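PDB 7DWN: predicted DNA-binding transcriptional regulator from Aliivibrio fischeri ES114, which binds DNA as a tetrameric LysR-type transcriptional regulator, pairing an N-terminal winged helix-turn-helix with a C-terminal regulatory domain to activate transcription. Local coordinates for the interface of chains A and B and the interface of chains A and C. Residues are numbered along the deposited sequence; one frame, centred on the assembly and turned at random. Chains: chain A/B/C, Predicted DNA-binding transcriptional regulator.

Contact 1: the interface of chains A and B. Residues chain A 197, 221-223; chain B 126-128.
This patch belongs to the two-fold interface between the regulatory domains of two LysR-type subunits, and it joins them edge to edge through the end of strand 215-221 of chain A and strand 123-128 of chain B. A:Ser221 and B:Val126 form a parallel beta bridge. The hydroxyl OG of A:Ser221 donates to the backbone carbonyl O of B:Val126 at 2.9 Å, approaching 28° out of the carbonyl plane with a C=O...donor angle of 139°. The amide N of A:Met223 in turn donates to A:Ser221 OG at 3.2 Å, reaching the hydroxyl roughly at right angles to its bond to the carbonyl. The resulting chain from amide to hydroxyl to carbonyl fixes the rotation of the serine, and each link may strengthen the next. The amide N of A:Ser222 adds a weak bond to the same B:Val126 O.

On one flank of this bond, B:Glu127 folds back over A:Ser222, its chain bent at chi2 (-74°). The carboxylate straddles the serine side chain: OE1 of B:Glu127 takes a weak hydrogen bond from OG of A:Ser222 at 3.2 Å, while OE2 of the glutamate stands 3.4 Å from A:Ser222 CB. A:Ser197 borders the OE2 side at a longer range.

The other flank is apolar. A:Met223 turns back at its thioether, crossing the B:Val126 side chain at about a right angle, and its terminal methyl CE rests 3.6 Å from B:Val126 CG1. The methyl thereby packs beside the serine hydroxyl and its carbonyl acceptor. B:Ala128 closes the strand end next to A:Ser222. With its symmetry twin, this short backbone-directed clasp probably contributes to setting the register of the two regulatory domains and to holding the pair within the tetramer.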
# COMPACT_ATOMS: atom_id res chain seq x y z
N SER A 197 -19.71 12.27 19.03
CA SER A 197 -18.49 12.96 18.64
C SER A 197 -18.88 14.20 17.85
O SER A 197 -19.74 14.14 16.96
CB SER A 197 -17.59 12.05 17.81
OG SER A 197 -16.39 12.71 17.44
N SER A 221 -20.32 9.11 22.66
CA SER A 221 -20.41 7.85 21.94
C SER A 221 -20.86 8.13 20.51
O SER A 221 -21.63 9.06 20.26
CB SER A 221 -21.39 6.88 22.61
OG SER A 221 -21.38 5.61 21.97
N SER A 222 -20.37 7.31 19.59
CA SER A 222 -20.83 7.36 18.21
C SER A 222 -22.06 6.50 17.96
O SER A 222 -22.62 6.55 16.86
CB SER A 222 -19.71 6.92 17.26
OG SER A 222 -19.35 5.57 17.48
N MET A 223 -22.49 5.73 18.95
CA MET A 223 -23.62 4.82 18.82
C MET A 223 -24.87 5.47 19.41
O MET A 223 -24.91 5.78 20.60
CB MET A 223 -23.32 3.49 19.51
CG MET A 223 -22.19 2.71 18.86
SD MET A 223 -21.57 1.37 19.88
CE MET A 223 -20.80 2.29 21.21
N VAL B 126 -17.08 6.17 24.02
CA VAL B 126 -17.27 4.81 23.53
C VAL B 126 -17.49 4.87 22.02
O VAL B 126 -18.47 5.44 21.54
CB VAL B 126 -18.45 4.12 24.23
CG1 VAL B 126 -18.45 2.63 23.93
CG2 VAL B 126 -18.40 4.38 25.72
N GLU B 127 -16.57 4.25 21.27
CA GLU B 127 -16.66 4.22 19.81
C GLU B 127 -16.76 2.78 19.32
O GLU B 127 -16.22 1.85 19.94
CB GLU B 127 -15.45 4.90 19.17
CG GLU B 127 -15.39 6.41 19.39
CD GLU B 127 -16.40 7.17 18.56
OE1 GLU B 127 -16.49 6.92 17.34
OE2 GLU B 127 -17.12 8.02 19.13
N ALA B 128 -17.45 2.60 18.20
CA ALA B 128 -17.63 1.28 17.61
C ALA B 128 -16.30 0.74 17.10
O ALA B 128 -15.53 1.45 16.45
CB ALA B 128 -18.65 1.33 16.48

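Contact 2: the interface of chains A and C. Residues chain A 83-84, 87; chain C 47, 61-62, 65-66.
A:Leu87, A:Gln83 and A:Ile84 pack against the first turns of the linker helix 61-89 of chain C, part of the two-fold contact between the linker helices of two LysR-type subunits. The tight part centres on C:Leu65, which loses 63 Å² of its surface to chain A. Its methyl CD1 is shared by two partners: it sits 3.8 Å from CD1 of A:Leu87 and 3.9 Å from CG of A:Gln83, both side chains crossing it at about a right angle. Since A:Gln83 extends beyond CG with that carbon anti to the backbone N (chi1 -168°), its aliphatic stem lies across the leucine, and its amide oxygen OE1 reaches alongside C:Leu65 CB.

One turn earlier, C:Ser62 fits between A:Ile84 and A:Leu87. The branch methyl CG2 of A:Ile84 rests over the backbone of the serine, 3.7 Å from its carbonyl O. Chain A interrupts its linker at this isoleucine, between helices 61-83 and 85-90, whereas chain C runs through the equivalent stretch as one helix; the linker helices of the two subunits thus differ in continuity here.

Packing is slacker at the margins. The ring of C:Phe66 stands obliquely beside the far end of A:Ile84, with CD1 of the ring 4.4 Å from CD1 of the isoleucine. C:Pro61, at the start of the helix, scarcely touches A:Leu87, and C:Ala47, in the loop after helix 31-45 of the DNA-binding domain, meets A:Ile84 through its methyl at 4.0 Å between C:Ala47 CB and A:Ile84 CD1. Against this, the hydroxyl OG of C:Ser62 presses close to the aliphatic base of A:Leu87, 3.3 Å from its CB.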
# COMPACT_ATOMS: atom_id res chain seq x y z
N GLN A 83 -12.81 -14.18 -0.19
CA GLN A 83 -13.51 -12.95 -0.54
C GLN A 83 -14.93 -13.23 -1.02
O GLN A 83 -15.81 -12.37 -0.88
CB GLN A 83 -12.73 -12.19 -1.61
CG GLN A 83 -13.21 -10.77 -1.85
CD GLN A 83 -12.37 -10.03 -2.88
OE1 GLN A 83 -12.01 -10.59 -3.92
NE2 GLN A 83 -12.05 -8.78 -2.59
N ILE A 84 -15.18 -14.42 -1.58
CA ILE A 84 -16.50 -14.78 -2.09
C ILE A 84 -17.18 -15.81 -1.20
O ILE A 84 -18.21 -16.36 -1.59
CB ILE A 84 -16.42 -15.29 -3.54
CG1 ILE A 84 -15.57 -16.56 -3.61
CG2 ILE A 84 -15.86 -14.21 -4.45
CD1 ILE A 84 -15.57 -17.21 -4.98
N LEU A 87 -20.55 -14.36 -0.02
CA LEU A 87 -21.37 -14.17 -1.21
C LEU A 87 -21.82 -15.51 -1.79
O LEU A 87 -22.97 -15.65 -2.22
CB LEU A 87 -20.59 -13.38 -2.26
CG LEU A 87 -20.12 -11.99 -1.82
CD1 LEU A 87 -19.45 -11.26 -2.96
CD2 LEU A 87 -21.29 -11.20 -1.27
N ALA C 47 -19.08 -21.46 -5.90
CA ALA C 47 -19.87 -20.27 -6.16
C ALA C 47 -20.31 -20.26 -7.62
O ALA C 47 -19.51 -20.54 -8.51
CB ALA C 47 -19.07 -18.99 -5.86
N PRO C 61 -22.24 -11.49 -8.58
CA PRO C 61 -21.32 -10.74 -7.72
C PRO C 61 -20.03 -11.51 -7.40
O PRO C 61 -18.92 -10.97 -7.56
CB PRO C 61 -22.16 -10.48 -6.46
CG PRO C 61 -23.58 -10.46 -6.95
CD PRO C 61 -23.64 -11.44 -8.10
N SER C 62 -20.16 -12.77 -6.97
CA SER C 62 -19.00 -13.62 -6.78
C SER C 62 -18.16 -13.71 -8.05
O SER C 62 -16.93 -13.65 -7.98
CB SER C 62 -19.43 -15.02 -6.34
OG SER C 62 -20.03 -14.99 -5.06
N LEU C 65 -16.07 -10.46 -8.53
CA LEU C 65 -14.82 -10.40 -7.76
C LEU C 65 -13.82 -11.44 -8.23
O LEU C 65 -12.60 -11.18 -8.32
CB LEU C 65 -15.11 -10.57 -6.26
CG LEU C 65 -15.93 -9.46 -5.59
CD1 LEU C 65 -16.18 -9.80 -4.13
CD2 LEU C 65 -15.22 -8.12 -5.72
N PHE C 66 -14.30 -12.64 -8.56
CA PHE C 66 -13.39 -13.69 -8.99
C PHE C 66 -12.78 -13.40 -10.35
O PHE C 66 -11.76 -14.00 -10.69
CB PHE C 66 -14.09 -15.04 -9.01
CG PHE C 66 -13.15 -16.20 -9.16
CD1 PHE C 66 -12.43 -16.66 -8.07
CD2 PHE C 66 -12.97 -16.81 -10.39
CE1 PHE C 66 -11.55 -17.72 -8.20
CE2 PHE C 66 -12.10 -17.87 -10.52
CZ PHE C 66 -11.39 -18.33 -9.43

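The C-alpha centres of contact 1 and contact 2 lie about 32 Å apart, and no residue takes part in both. Chain A is the common member: it offers the end of strand 215-221 and the following loop to chain B, and the end of helix 61-83, the A:Ile84 break and helix 85-90 to chain C. Contact 1 therefore pairs regulatory domains and contact 2 pairs linker and DNA-binding regions, with a different partner for each. Such alternating pairing builds the tetramer, and the break in the chain A linker at contact 2 could let movements of the regulatory domains reach the DNA-binding domains.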